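Local coordinates for protein fibrillarin-like rRNA/tRNA 2'-O-methyltransferase (PDB 1FBN) that probably transfers methyl groups from S-adenosyl-L-methionine to ribose 2'-hydroxyls of rRNA and tRNA at sites chosen by a guide RNA, at residues E2-K7 with V16-G21; K23-K28 with A61-G66; K65-M70 with I207-D212; K98-A103 with N123-L128; V144-E149 with Y173-I178. All blocks are in the same frame, centred on the assembly; numbering follows the deposited sequence.

Contact 1: residues E2-K7 with V16-G21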
# COMPACT_ATOMS: atom_id res chain seq x y z
N GLU A 2 16.36 -22.85 16.37
CA GLU A 2 16.96 -22.93 15.04
C GLU A 2 17.57 -21.57 14.71
O GLU A 2 17.32 -20.58 15.42
CB GLU A 2 15.88 -23.27 14.00
CG GLU A 2 15.28 -24.65 14.15
CD GLU A 2 16.30 -25.76 13.97
OE1 GLU A 2 16.89 -25.85 12.87
OE2 GLU A 2 16.52 -26.55 14.91
N ASP A 3 18.40 -21.52 13.67
CA ASP A 3 19.03 -20.27 13.26
C ASP A 3 17.96 -19.27 12.81
O ASP A 3 17.00 -19.65 12.13
CB ASP A 3 20.01 -20.50 12.11
CG ASP A 3 21.33 -21.11 12.56
OD1 ASP A 3 21.55 -21.27 13.78
OD2 ASP A 3 22.17 -21.42 11.68
N ILE A 4 18.10 -18.02 13.24
CA ILE A 4 17.17 -16.96 12.87
C ILE A 4 17.91 -16.03 11.91
O ILE A 4 19.11 -15.80 12.07
CB ILE A 4 16.70 -16.16 14.11
CG1 ILE A 4 15.89 -17.07 15.04
CG2 ILE A 4 15.87 -14.95 13.69
CD1 ILE A 4 15.43 -16.40 16.32
N LYS A 5 17.19 -15.52 10.92
CA LYS A 5 17.80 -14.63 9.95
C LYS A 5 16.85 -13.53 9.49
O LYS A 5 15.74 -13.81 9.03
CB LYS A 5 18.27 -15.43 8.73
CG LYS A 5 19.13 -14.64 7.75
CD LYS A 5 19.42 -15.47 6.50
CE LYS A 5 20.57 -14.89 5.69
NZ LYS A 5 20.31 -13.49 5.26
N ILE A 6 17.27 -12.28 9.66
CA ILE A 6 16.49 -11.13 9.23
C ILE A 6 17.31 -10.42 8.15
O ILE A 6 18.36 -9.84 8.45
CB ILE A 6 16.20 -10.14 10.39
CG1 ILE A 6 15.35 -10.82 11.46
CG2 ILE A 6 15.47 -8.91 9.85
CD1 ILE A 6 14.92 -9.89 12.58
N LYS A 7 16.87 -10.51 6.90
CA LYS A 7 17.59 -9.86 5.82
C LYS A 7 16.73 -8.87 5.06
O LYS A 7 15.52 -9.05 4.91
CB LYS A 7 18.21 -10.87 4.85
CG LYS A 7 17.26 -11.55 3.87
CD LYS A 7 18.04 -11.99 2.63
CE LYS A 7 17.16 -12.66 1.57
NZ LYS A 7 16.91 -14.09 1.88
N VAL A 16 11.87 -12.08 7.51
CA VAL A 16 12.13 -12.70 8.80
C VAL A 16 11.98 -14.22 8.72
O VAL A 16 10.88 -14.74 8.49
CB VAL A 16 11.19 -12.16 9.89
CG1 VAL A 16 11.50 -12.81 11.22
CG2 VAL A 16 11.32 -10.64 9.99
N ASP A 17 13.10 -14.93 8.88
CA ASP A 17 13.11 -16.39 8.86
C ASP A 17 13.45 -16.91 10.26
O ASP A 17 14.60 -16.83 10.70
CB ASP A 17 14.12 -16.90 7.82
CG ASP A 17 14.23 -18.43 7.80
OD1 ASP A 17 13.19 -19.13 7.87
OD2 ASP A 17 15.36 -18.93 7.70
N LEU A 18 12.44 -17.39 10.96
CA LEU A 18 12.61 -17.93 12.31
C LEU A 18 13.06 -19.39 12.28
O LEU A 18 13.29 -19.99 13.33
CB LEU A 18 11.32 -17.78 13.11
CG LEU A 18 10.79 -16.36 13.30
CD1 LEU A 18 9.54 -16.38 14.16
CD2 LEU A 18 11.85 -15.47 13.95
N GLY A 19 13.19 -19.94 11.08
CA GLY A 19 13.62 -21.32 10.91
C GLY A 19 12.53 -22.38 11.02
O GLY A 19 12.83 -23.55 11.25
N ASP A 20 11.28 -21.97 10.84
CA ASP A 20 10.15 -22.90 10.93
C ASP A 20 9.44 -23.13 9.59
O ASP A 20 8.37 -23.73 9.55
CB ASP A 20 9.15 -22.43 11.99
CG ASP A 20 8.57 -21.04 11.71
OD1 ASP A 20 9.03 -20.35 10.76
OD2 ASP A 20 7.65 -20.64 12.45
N GLY A 21 10.05 -22.63 8.51
CA GLY A 21 9.46 -22.79 7.19
C GLY A 21 8.41 -21.76 6.79
O GLY A 21 8.03 -21.70 5.62
O HOH W 1 17.06 -20.75 9.56

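Contact 2: residues K23-K28 with A61-G66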
# COMPACT_ATOMS: atom_id res chain seq x y z
N LYS A 23 6.92 -18.07 5.93
CA LYS A 23 7.40 -16.81 5.37
C LYS A 23 6.88 -15.67 6.23
O LYS A 23 5.71 -15.63 6.60
CB LYS A 23 6.92 -16.65 3.92
CG LYS A 23 7.45 -17.73 2.98
CD LYS A 23 7.01 -17.51 1.54
CE LYS A 23 7.60 -18.57 0.61
NZ LYS A 23 7.20 -18.41 -0.82
N ARG A 24 7.78 -14.76 6.59
CA ARG A 24 7.44 -13.61 7.41
C ARG A 24 8.20 -12.37 6.98
O ARG A 24 9.34 -12.46 6.53
CB ARG A 24 7.74 -13.91 8.88
CG ARG A 24 6.53 -14.25 9.70
CD ARG A 24 6.92 -14.63 11.10
NE ARG A 24 7.27 -16.04 11.17
CZ ARG A 24 6.61 -16.93 11.90
NH1 ARG A 24 5.57 -16.55 12.64
NH2 ARG A 24 6.97 -18.20 11.87
N ILE A 25 7.56 -11.20 7.08
CA ILE A 25 8.21 -9.94 6.71
C ILE A 25 7.96 -8.88 7.77
O ILE A 25 7.03 -8.98 8.56
CB ILE A 25 7.73 -9.39 5.35
CG1 ILE A 25 6.22 -9.12 5.37
CG2 ILE A 25 8.15 -10.33 4.21
CD1 ILE A 25 5.71 -8.43 4.12
N ALA A 26 8.79 -7.84 7.76
CA ALA A 26 8.67 -6.77 8.73
C ALA A 26 9.27 -5.47 8.22
O ALA A 26 9.91 -5.43 7.17
CB ALA A 26 9.36 -7.19 10.04
N THR A 27 8.99 -4.39 8.95
CA THR A 27 9.54 -3.09 8.62
C THR A 27 10.25 -2.57 9.88
O THR A 27 9.97 -3.02 11.00
CB THR A 27 8.46 -2.07 8.16
OG1 THR A 27 7.41 -2.00 9.13
CG2 THR A 27 7.88 -2.48 6.81
N LYS A 28 11.23 -1.69 9.68
CA LYS A 28 11.98 -1.11 10.78
C LYS A 28 11.17 0.09 11.29
O LYS A 28 11.03 1.10 10.60
CB LYS A 28 13.36 -0.69 10.28
CG LYS A 28 14.33 -0.29 11.36
CD LYS A 28 15.68 0.02 10.76
CE LYS A 28 16.31 -1.22 10.15
NZ LYS A 28 17.65 -0.92 9.57
N ALA A 61 0.34 -8.97 2.20
CA ALA A 61 -0.18 -10.17 1.55
C ALA A 61 0.41 -10.32 0.15
O ALA A 61 0.78 -11.43 -0.26
CB ALA A 61 -1.70 -10.11 1.48
N ALA A 62 0.49 -9.21 -0.58
CA ALA A 62 1.03 -9.19 -1.93
C ALA A 62 2.50 -9.60 -1.93
O ALA A 62 2.93 -10.39 -2.77
CB ALA A 62 0.86 -7.82 -2.56
N ILE A 63 3.26 -9.08 -0.97
CA ILE A 63 4.68 -9.41 -0.85
C ILE A 63 4.84 -10.89 -0.49
O ILE A 63 5.62 -11.60 -1.12
CB ILE A 63 5.39 -8.52 0.19
CG1 ILE A 63 5.40 -7.06 -0.28
CG2 ILE A 63 6.83 -8.99 0.40
CD1 ILE A 63 5.94 -6.08 0.74
N ILE A 64 4.06 -11.36 0.49
CA ILE A 64 4.12 -12.76 0.92
C ILE A 64 3.77 -13.69 -0.25
O ILE A 64 4.40 -14.74 -0.42
CB ILE A 64 3.15 -13.03 2.12
CG1 ILE A 64 3.66 -12.35 3.40
CG2 ILE A 64 3.01 -14.53 2.38
CD1 ILE A 64 4.94 -12.94 3.97
N LYS A 65 2.81 -13.27 -1.07
CA LYS A 65 2.37 -14.06 -2.22
C LYS A 65 3.21 -13.91 -3.49
O LYS A 65 2.78 -14.35 -4.56
CB LYS A 65 0.90 -13.79 -2.52
CG LYS A 65 -0.08 -14.31 -1.47
CD LYS A 65 0.05 -15.82 -1.26
CE LYS A 65 -0.11 -16.62 -2.56
NZ LYS A 65 -1.40 -16.35 -3.27
N GLY A 66 4.36 -13.24 -3.39
CA GLY A 66 5.23 -13.12 -4.55
C GLY A 66 5.42 -11.82 -5.32
O GLY A 66 5.91 -11.85 -6.45

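Contact 3: residues K65-M70 with I207-D212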
# COMPACT_ATOMS: atom_id res chain seq x y z
N LYS A 65 2.81 -13.27 -1.07
CA LYS A 65 2.37 -14.06 -2.22
C LYS A 65 3.21 -13.91 -3.49
O LYS A 65 2.78 -14.35 -4.56
CB LYS A 65 0.90 -13.79 -2.52
CG LYS A 65 -0.08 -14.31 -1.47
CD LYS A 65 0.05 -15.82 -1.26
CE LYS A 65 -0.11 -16.62 -2.56
NZ LYS A 65 -1.40 -16.35 -3.27
N GLY A 66 4.36 -13.24 -3.39
CA GLY A 66 5.23 -13.12 -4.55
C GLY A 66 5.42 -11.82 -5.32
O GLY A 66 5.91 -11.85 -6.45
N LEU A 67 5.05 -10.68 -4.74
CA LEU A 67 5.23 -9.40 -5.42
C LEU A 67 6.72 -9.23 -5.73
O LEU A 67 7.57 -9.43 -4.85
CB LEU A 67 4.78 -8.25 -4.51
CG LEU A 67 4.87 -6.83 -5.08
CD1 LEU A 67 3.84 -6.66 -6.17
CD2 LEU A 67 4.65 -5.81 -3.99
N LYS A 68 7.04 -8.90 -6.98
CA LYS A 68 8.43 -8.72 -7.41
C LYS A 68 8.80 -7.25 -7.63
O LYS A 68 9.98 -6.87 -7.53
CB LYS A 68 8.73 -9.52 -8.68
CG LYS A 68 8.48 -11.01 -8.56
CD LYS A 68 9.32 -11.64 -7.47
CE LYS A 68 8.94 -13.08 -7.26
NZ LYS A 68 9.61 -13.67 -6.08
N VAL A 69 7.81 -6.43 -7.95
CA VAL A 69 8.03 -5.00 -8.18
C VAL A 69 7.47 -4.19 -7.01
O VAL A 69 6.26 -4.08 -6.85
CB VAL A 69 7.34 -4.52 -9.49
CG1 VAL A 69 7.71 -3.07 -9.79
CG2 VAL A 69 7.72 -5.42 -10.66
N MSE A 70 8.37 -3.69 -6.17
CA MSE A 70 7.98 -2.87 -5.02
C MSE A 70 8.68 -1.52 -5.20
O MSE A 70 9.85 -1.36 -4.84
CB MSE A 70 8.38 -3.54 -3.70
CG MSE A 70 8.13 -2.68 -2.47
SE MSE A 70 6.44 -2.07 -2.34
CE MSE A 70 6.37 -1.75 -0.59
N ILE A 207 1.20 -2.47 -17.07
CA ILE A 207 1.18 -3.42 -15.95
C ILE A 207 2.46 -4.25 -15.85
O ILE A 207 2.78 -5.02 -16.77
CB ILE A 207 -0.06 -4.35 -16.04
CG1 ILE A 207 -1.35 -3.51 -16.12
CG2 ILE A 207 -0.09 -5.29 -14.84
CD1 ILE A 207 -1.58 -2.55 -14.95
N VAL A 208 3.17 -4.08 -14.74
CA VAL A 208 4.44 -4.79 -14.51
C VAL A 208 4.39 -5.89 -13.45
O VAL A 208 5.35 -6.64 -13.31
CB VAL A 208 5.61 -3.80 -14.19
CG1 VAL A 208 5.86 -2.90 -15.40
CG2 VAL A 208 5.30 -2.97 -12.95
N ASP A 209 3.30 -5.96 -12.70
CA ASP A 209 3.13 -7.00 -11.69
C ASP A 209 1.65 -7.21 -11.41
O ASP A 209 0.83 -6.30 -11.58
CB ASP A 209 3.88 -6.65 -10.40
CG ASP A 209 4.38 -7.89 -9.64
OD1 ASP A 209 3.78 -8.98 -9.78
OD2 ASP A 209 5.38 -7.78 -8.91
N GLU A 210 1.32 -8.43 -11.00
CA GLU A 210 -0.05 -8.82 -10.70
C GLU A 210 0.04 -9.97 -9.70
O GLU A 210 0.60 -11.03 -10.01
CB GLU A 210 -0.75 -9.27 -11.98
CG GLU A 210 -2.24 -9.51 -11.84
CD GLU A 210 -2.90 -9.95 -13.14
OE1 GLU A 210 -2.51 -9.45 -14.22
OE2 GLU A 210 -3.82 -10.79 -13.08
N VAL A 211 -0.50 -9.75 -8.51
CA VAL A 211 -0.45 -10.75 -7.44
C VAL A 211 -1.80 -11.13 -6.85
O VAL A 211 -2.53 -10.28 -6.33
CB VAL A 211 0.47 -10.28 -6.27
CG1 VAL A 211 0.65 -11.39 -5.25
CG2 VAL A 211 1.82 -9.81 -6.79
N ASP A 212 -2.13 -12.41 -6.93
CA ASP A 212 -3.36 -12.93 -6.35
C ASP A 212 -3.04 -13.13 -4.87
O ASP A 212 -2.21 -13.96 -4.51
CB ASP A 212 -3.74 -14.27 -7.00
CG ASP A 212 -5.08 -14.83 -6.51
OD1 ASP A 212 -5.70 -14.23 -5.60
OD2 ASP A 212 -5.52 -15.86 -7.04
O HOH W 2 4.65 -11.40 -8.78

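Contact 4: residues K98-A103 with N123-L128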
# COMPACT_ATOMS: atom_id res chain seq x y z
N LYS A 98 12.48 8.46 4.79
CA LYS A 98 13.09 9.69 4.26
C LYS A 98 12.11 10.33 3.26
O LYS A 98 12.48 11.25 2.52
CB LYS A 98 14.40 9.37 3.54
CG LYS A 98 15.46 8.65 4.36
CD LYS A 98 16.13 9.55 5.39
CE LYS A 98 15.33 9.64 6.68
NZ LYS A 98 15.95 10.58 7.66
N GLY A 99 10.88 9.83 3.23
CA GLY A 99 9.87 10.35 2.33
C GLY A 99 8.61 10.87 3.00
O GLY A 99 8.63 11.27 4.17
N ILE A 100 7.51 10.88 2.25
CA ILE A 100 6.22 11.37 2.75
C ILE A 100 5.06 10.51 2.26
O ILE A 100 5.10 9.97 1.16
CB ILE A 100 5.96 12.83 2.27
CG1 ILE A 100 6.98 13.78 2.89
CG2 ILE A 100 4.57 13.30 2.69
CD1 ILE A 100 6.84 15.20 2.43
N VAL A 101 4.04 10.39 3.10
CA VAL A 101 2.85 9.63 2.76
C VAL A 101 1.61 10.49 2.98
O VAL A 101 1.30 10.87 4.11
CB VAL A 101 2.71 8.36 3.63
CG1 VAL A 101 1.53 7.54 3.15
CG2 VAL A 101 3.99 7.55 3.59
N TYR A 102 0.95 10.85 1.88
CA TYR A 102 -0.28 11.64 1.95
C TYR A 102 -1.43 10.66 2.07
O TYR A 102 -1.66 9.85 1.16
CB TYR A 102 -0.46 12.47 0.68
CG TYR A 102 0.67 13.44 0.40
CD1 TYR A 102 0.76 14.65 1.09
CD2 TYR A 102 1.63 13.15 -0.57
CE1 TYR A 102 1.78 15.55 0.83
CE2 TYR A 102 2.66 14.04 -0.83
CZ TYR A 102 2.73 15.24 -0.14
OH TYR A 102 3.76 16.11 -0.39
N ALA A 103 -2.13 10.70 3.19
CA ALA A 103 -3.25 9.80 3.43
C ALA A 103 -4.59 10.50 3.22
O ALA A 103 -5.00 11.34 4.02
CB ALA A 103 -3.17 9.23 4.84
N ASN A 123 5.84 11.61 9.07
CA ASN A 123 5.99 11.63 7.61
C ASN A 123 4.66 11.28 6.93
O ASN A 123 4.57 11.25 5.70
CB ASN A 123 7.13 10.72 7.13
CG ASN A 123 6.96 9.28 7.57
OD1 ASN A 123 6.34 9.00 8.60
ND2 ASN A 123 7.53 8.36 6.80
N ILE A 124 3.64 11.02 7.74
CA ILE A 124 2.30 10.73 7.24
C ILE A 124 1.50 12.03 7.34
O ILE A 124 1.35 12.60 8.42
CB ILE A 124 1.58 9.64 8.07
CG1 ILE A 124 2.35 8.32 7.99
CG2 ILE A 124 0.18 9.43 7.54
CD1 ILE A 124 1.68 7.18 8.74
N ILE A 125 1.03 12.51 6.19
CA ILE A 125 0.26 13.74 6.12
C ILE A 125 -1.21 13.47 5.79
O ILE A 125 -1.55 13.12 4.66
CB ILE A 125 0.88 14.71 5.09
CG1 ILE A 125 2.28 15.12 5.57
CG2 ILE A 125 0.01 15.94 4.90
CD1 ILE A 125 3.05 15.89 4.56
N PRO A 126 -2.09 13.62 6.79
CA PRO A 126 -3.53 13.40 6.66
C PRO A 126 -4.20 14.50 5.85
O PRO A 126 -3.90 15.68 6.03
CB PRO A 126 -4.01 13.44 8.11
CG PRO A 126 -3.10 14.45 8.72
CD PRO A 126 -1.75 14.04 8.17
N ILE A 127 -5.08 14.10 4.95
CA ILE A 127 -5.81 15.03 4.11
C ILE A 127 -7.26 14.57 4.01
O ILE A 127 -7.54 13.51 3.43
CB ILE A 127 -5.21 15.12 2.69
CG1 ILE A 127 -3.76 15.62 2.77
CG2 ILE A 127 -6.06 16.03 1.81
CD1 ILE A 127 -3.00 15.50 1.47
N LEU A 128 -8.17 15.32 4.62
CA LEU A 128 -9.59 14.98 4.57
C LEU A 128 -10.08 15.34 3.17
O LEU A 128 -10.10 16.52 2.80
CB LEU A 128 -10.37 15.78 5.62
CG LEU A 128 -11.76 15.25 5.99
CD1 LEU A 128 -11.63 14.00 6.83
CD2 LEU A 128 -12.54 16.31 6.76

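Contact 5: residues V144-E149 with Y173-I178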
# COMPACT_ATOMS: atom_id res chain seq x y z
N VAL A 144 3.99 12.88 -6.76
CA VAL A 144 4.40 11.66 -6.07
C VAL A 144 5.08 10.61 -6.94
O VAL A 144 4.93 10.61 -8.16
CB VAL A 144 3.19 11.01 -5.33
CG1 VAL A 144 2.56 12.01 -4.36
CG2 VAL A 144 2.15 10.51 -6.33
N ASP A 145 5.81 9.72 -6.29
CA ASP A 145 6.53 8.63 -6.96
C ASP A 145 5.64 7.40 -7.06
O ASP A 145 5.73 6.63 -8.01
CB ASP A 145 7.78 8.27 -6.17
CG ASP A 145 8.71 9.44 -5.98
OD1 ASP A 145 9.38 9.81 -6.96
OD2 ASP A 145 8.76 9.99 -4.86
N VAL A 146 4.78 7.22 -6.07
CA VAL A 146 3.90 6.06 -6.03
C VAL A 146 2.51 6.41 -5.49
O VAL A 146 2.36 7.28 -4.63
CB VAL A 146 4.49 4.95 -5.09
CG1 VAL A 146 3.57 3.73 -5.06
CG2 VAL A 146 5.89 4.55 -5.54
N ILE A 147 1.50 5.77 -6.06
CA ILE A 147 0.14 5.93 -5.57
C ILE A 147 -0.28 4.52 -5.16
O ILE A 147 -0.09 3.57 -5.92
CB ILE A 147 -0.85 6.43 -6.66
CG1 ILE A 147 -0.54 7.88 -7.04
CG2 ILE A 147 -2.28 6.34 -6.13
CD1 ILE A 147 -1.47 8.45 -8.10
N TYR A 148 -0.73 4.39 -3.92
CA TYR A 148 -1.19 3.10 -3.41
C TYR A 148 -2.69 3.27 -3.19
O TYR A 148 -3.11 4.16 -2.44
CB TYR A 148 -0.51 2.74 -2.08
CG TYR A 148 -0.99 1.43 -1.50
CD1 TYR A 148 -0.38 0.22 -1.84
CD2 TYR A 148 -2.09 1.39 -0.63
CE1 TYR A 148 -0.85 -1.00 -1.34
CE2 TYR A 148 -2.56 0.18 -0.12
CZ TYR A 148 -1.93 -1.01 -0.48
OH TYR A 148 -2.39 -2.21 0.02
N GLU A 149 -3.48 2.42 -3.82
CA GLU A 149 -4.93 2.50 -3.69
C GLU A 149 -5.59 1.22 -3.19
O GLU A 149 -5.32 0.12 -3.68
CB GLU A 149 -5.55 2.91 -5.02
CG GLU A 149 -7.05 3.05 -4.97
CD GLU A 149 -7.65 3.56 -6.26
OE1 GLU A 149 -6.94 4.25 -7.02
OE2 GLU A 149 -8.83 3.28 -6.52
N TYR A 173 4.90 4.90 -10.22
CA TYR A 173 4.12 3.67 -10.14
C TYR A 173 2.76 3.77 -9.46
O TYR A 173 2.57 4.54 -8.51
CB TYR A 173 4.91 2.58 -9.41
CG TYR A 173 6.12 2.07 -10.16
CD1 TYR A 173 7.29 2.82 -10.21
CD2 TYR A 173 6.08 0.85 -10.82
CE1 TYR A 173 8.41 2.36 -10.89
CE2 TYR A 173 7.19 0.38 -11.51
CZ TYR A 173 8.35 1.14 -11.54
OH TYR A 173 9.44 0.70 -12.26
N GLY A 174 1.84 2.94 -9.94
CA GLY A 174 0.51 2.87 -9.37
C GLY A 174 0.33 1.47 -8.81
O GLY A 174 0.59 0.48 -9.51
N MSE A 175 -0.02 1.38 -7.53
CA MSE A 175 -0.27 0.10 -6.87
C MSE A 175 -1.74 0.10 -6.49
O MSE A 175 -2.20 1.01 -5.79
CB MSE A 175 0.60 -0.04 -5.61
CG MSE A 175 2.10 -0.01 -5.85
SE MSE A 175 3.08 -0.36 -4.36
CE MSE A 175 3.10 -2.15 -4.40
N ILE A 176 -2.50 -0.89 -6.95
CA ILE A 176 -3.92 -0.93 -6.64
C ILE A 176 -4.43 -2.34 -6.31
O ILE A 176 -4.24 -3.29 -7.07
CB ILE A 176 -4.77 -0.31 -7.80
CG1 ILE A 176 -6.25 -0.22 -7.42
CG2 ILE A 176 -4.59 -1.10 -9.10
CD1 ILE A 176 -7.12 0.46 -8.45
N ALA A 177 -5.02 -2.46 -5.12
CA ALA A 177 -5.59 -3.72 -4.66
C ALA A 177 -7.05 -3.72 -5.10
O ALA A 177 -7.85 -2.92 -4.63
CB ALA A 177 -5.49 -3.82 -3.14
N ILE A 178 -7.39 -4.62 -6.02
CA ILE A 178 -8.75 -4.69 -6.54
C ILE A 178 -9.58 -5.88 -6.05
O ILE A 178 -9.18 -7.04 -6.18
CB ILE A 178 -8.73 -4.70 -8.09
CG1 ILE A 178 -8.02 -3.45 -8.61
CG2 ILE A 178 -10.16 -4.77 -8.63
CD1 ILE A 178 -8.03 -3.32 -10.13

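Contact 1: residues E2-K7 with V16-G21
I4 and L18 lie side by side and point the same way, with I4 CG2 4.1 Å from L18 CD2. The first torsion of I4 (chi1 -65°) turns CG2 anti to the backbone N, which sets this branch against the leucine and near D17 O. L18 starts out away from residues 2-7, and only its CD2 methyl comes back to meet them. Two residues along, I6 and V16 face each other as a non-hydrogen-bonded antiparallel pair, I6 CG1 4.3 Å from V16 CG2, and both also rest on I42 of strand 41-44. K5 and D17, on the other face, are the hydrogen-bonded pair: K5 N to D17 O and D17 N to K5 O are both 2.9 Å. With CG anti to its backbone N (chi1 177°), D17 divides its carboxylate between two tasks. OD1 takes a weak bond from G19 N, 3.3 Å away, while OD2 accepts from a water that also donates to D3 O. G19 has a positive phi, at which a CB would jam against the carbonyl O of L18. E2 turns its CB toward the L18-G19 backbone, then bends at chi2 and leads its carboxylate away. This end of the 5-9/13-17 hairpin is therefore a surface contact, held by two backbone bonds, a water bridge and a thin apolar strip.

Contact 2: residues K23-K28 with A61-G66
K23 and I64 are the nearest CA pair, 6.9 Å apart, where the chain entering strand 25-28 passes the last turn of helix 58-64. No hydrogen bond joins the two segments. Side chains make the contact, chiefly those of three isoleucines. The helix ends in a Schellman motif: G66, at positive phi, is its C-prime residue, with G66 N bonded to I63 O at 3.1 Å and L67 N to A62 O. I25 holds CG1 between its backbone N and carbonyl carbon, the crowded position (chi1 60°), and its extended second torsion carries CD1 onward to the helix. There CD1 meets the branch point of I63, 3.9 Å from both I63 CB and I63 CG2. The other branch, I25 CG2, lies 4.1 Å from I64 CD1. This methyl of I64 is brought round by a bend at chi2 (-69°) and also rests 3.8 Å from K23 O. K23 adds its CB to the same patch. R24 turns its CB away from the helix, and its NH2 forms a salt bridge with D20 in the loop after strand 13-17. Strand 25-28 belongs to the five-stranded antiparallel sheet, and I63 of the helix also touches I13 of strand 13-17. Such a small N-terminal beta domain joined to a Rossmann-like methyltransferase domain is the two-part architecture of fibrillarins, and this apolar contact lies at their junction.

Contact 3: residues K65-M70 with I207-D212
D209 points its carboxylate toward the loop at K68 and V69, and one oxygen, OD2, grips both amides. K68 N, 2.8 Å away, meets the syn lone pair of D209 OD2, whereas V69 N approaches that oxygen nearly along its C-O axis at 2.9 Å. The other oxygen, OD1, accepts from a water that also donates to G66 O, so the carboxylate is held at both corners. An alanine here would probably leave the K68 and V69 N-H groups without their shared acceptor and set the loop after the helix freer to move. L67 crosses D209 obliquely, its CD1 only 3.3 Å from D209 OD2, while V69 and D209 slide past each other in opposite directions. V208 and D209 both face V224 of strand 220-227 in a classic beta bulge, which may help to aim the carboxylate. Strand 205-212 ends the seven-stranded sheet within this chain; the single reversed strand, 220-227, separates it from 172-179, as in Rossmann-like methyltransferases. V69 and V208 meet at about a right angle, V69 CG1 4.0 Å from V208 CG2. Further along, V211 splits its branches between two partners: CG1, anti to the backbone N (chi1 -173°), lies 3.6 Å from K65 CB, and CG2 lies 3.8 Å from L67 CD1. K65 curls through three successive bends, and its NZ donates to D212 O at 2.8 Å, tilted 24° from the carbonyl plane.

Contact 4: residues K98-A103 with N123-L128
N123 opens the contact by laying its CB 3.4 Å from G99 O. Its CG stands between the backbone N and the carbonyl carbon (chi1 57°), and the amide beyond it donates through ND2 to A93 O and A96 O at the end of helix 87-95. The backbone O of N123 accepts from V101 N at 2.8 Å. I124 pairs with V101 and turns to the same face as A103, its CG2 4.3 Å from A103 CB. I125 carries the opposite face. Its N bonds V101 O at 2.7 Å, and its CD1 presses to 3.5 Å from I100 CG2 while also touching Y102 CE1. That same I100 methyl lies over one face of the Y102 ring, 3.9 Å above the plane and offset toward the rim, so I100, Y102 and I125 interlock. An alanine in place of I125 would probably open a gap beside I100 CG2 and Y102 CE1 and weaken the hold on the ring. I125 O accepts from A103 N. P126 brings its CA toward A103 O, which is bonded instead by I127 N at 2.9 Å; I127 CD1 then lies 3.9 Å from Y102 CD1. The parallel pair closes a beta-alpha-beta unit through helix 108-117, whose L114 packs on A103 and M111 and L115 on P126. V92 of helix 87-95 packs on V101; strand 124-128 is outermost within the chain, and strand 77-81 flanks 100-105 on its other side.

Contact 5: residues V144-E149 with Y173-I178
M175 and its partners V146 and Y148 form the tight part of this parallel pairing. M175 N bonds I147 O and E149 N bonds M175 O, each at 2.7 Å, so the selenomethionine backbone is clasped on both its polar atoms. With CG anti to its carbonyl carbon (chi1 -61°), M175 carries that atom to 4.1 Å from V146 CG1, while its CB lies 3.9 Å from Y148 CD1. On the other face E149 and I176 run side by side in the same direction, both with the first side-chain torsion anti to the backbone N; I176 CD1 ends 3.8 Å from E149 OE2, a methyl against a buried carboxylate. G174, paired with I147, has no side chain to set beside it. The packing slackens toward the start of the strands. Y173 N still bonds D145 O at 2.9 Å, but Y173 CB stays 4.5 Å from V146 CG2 and its ring leads away toward P71 and I226. D145, partly exposed where the chain turns a corner, uses its carboxylate outside the pair: OD1 forms a salt bridge with K169, and OD2 accepts from K77 N. The two strands lie mid-sheet, with strand 77-81 beside 144-149 and strand 220-227 beside 172-179. L59 of helix 58-64 rests on Y148 and M175, while L160 of helix 156-167 meets I147 and E149. Y148 also packs on Y80 and comes within about 4 Å, side chain to side chain, of T88, predicted to bind S-adenosyl-L-methionine.

Overall arrangement
Contacts 3, 4 and 5 reach the same seven-stranded sheet: contact 5 is buried near its middle, contact 4 joins its strands at one margin, and contact 3 docks a loop on the strand at the other. Contacts 1 and 2 both reach the small antiparallel sheet, contact 2 bringing helix 58-64 against it; V16 N probably bonds R24 O, and contact 1 is a surface contact. Waters and carboxylates join in at contacts 1 and 3, the parallel backbone bonding of contacts 4 and 5 is continuous, and contact 2 has no hydrogen bond across it. K65 and G66 chain contact 2 to contact 3, which meets contact 5 through V69 on Y173. Y102 packs on V144, linking contacts 4 and 5.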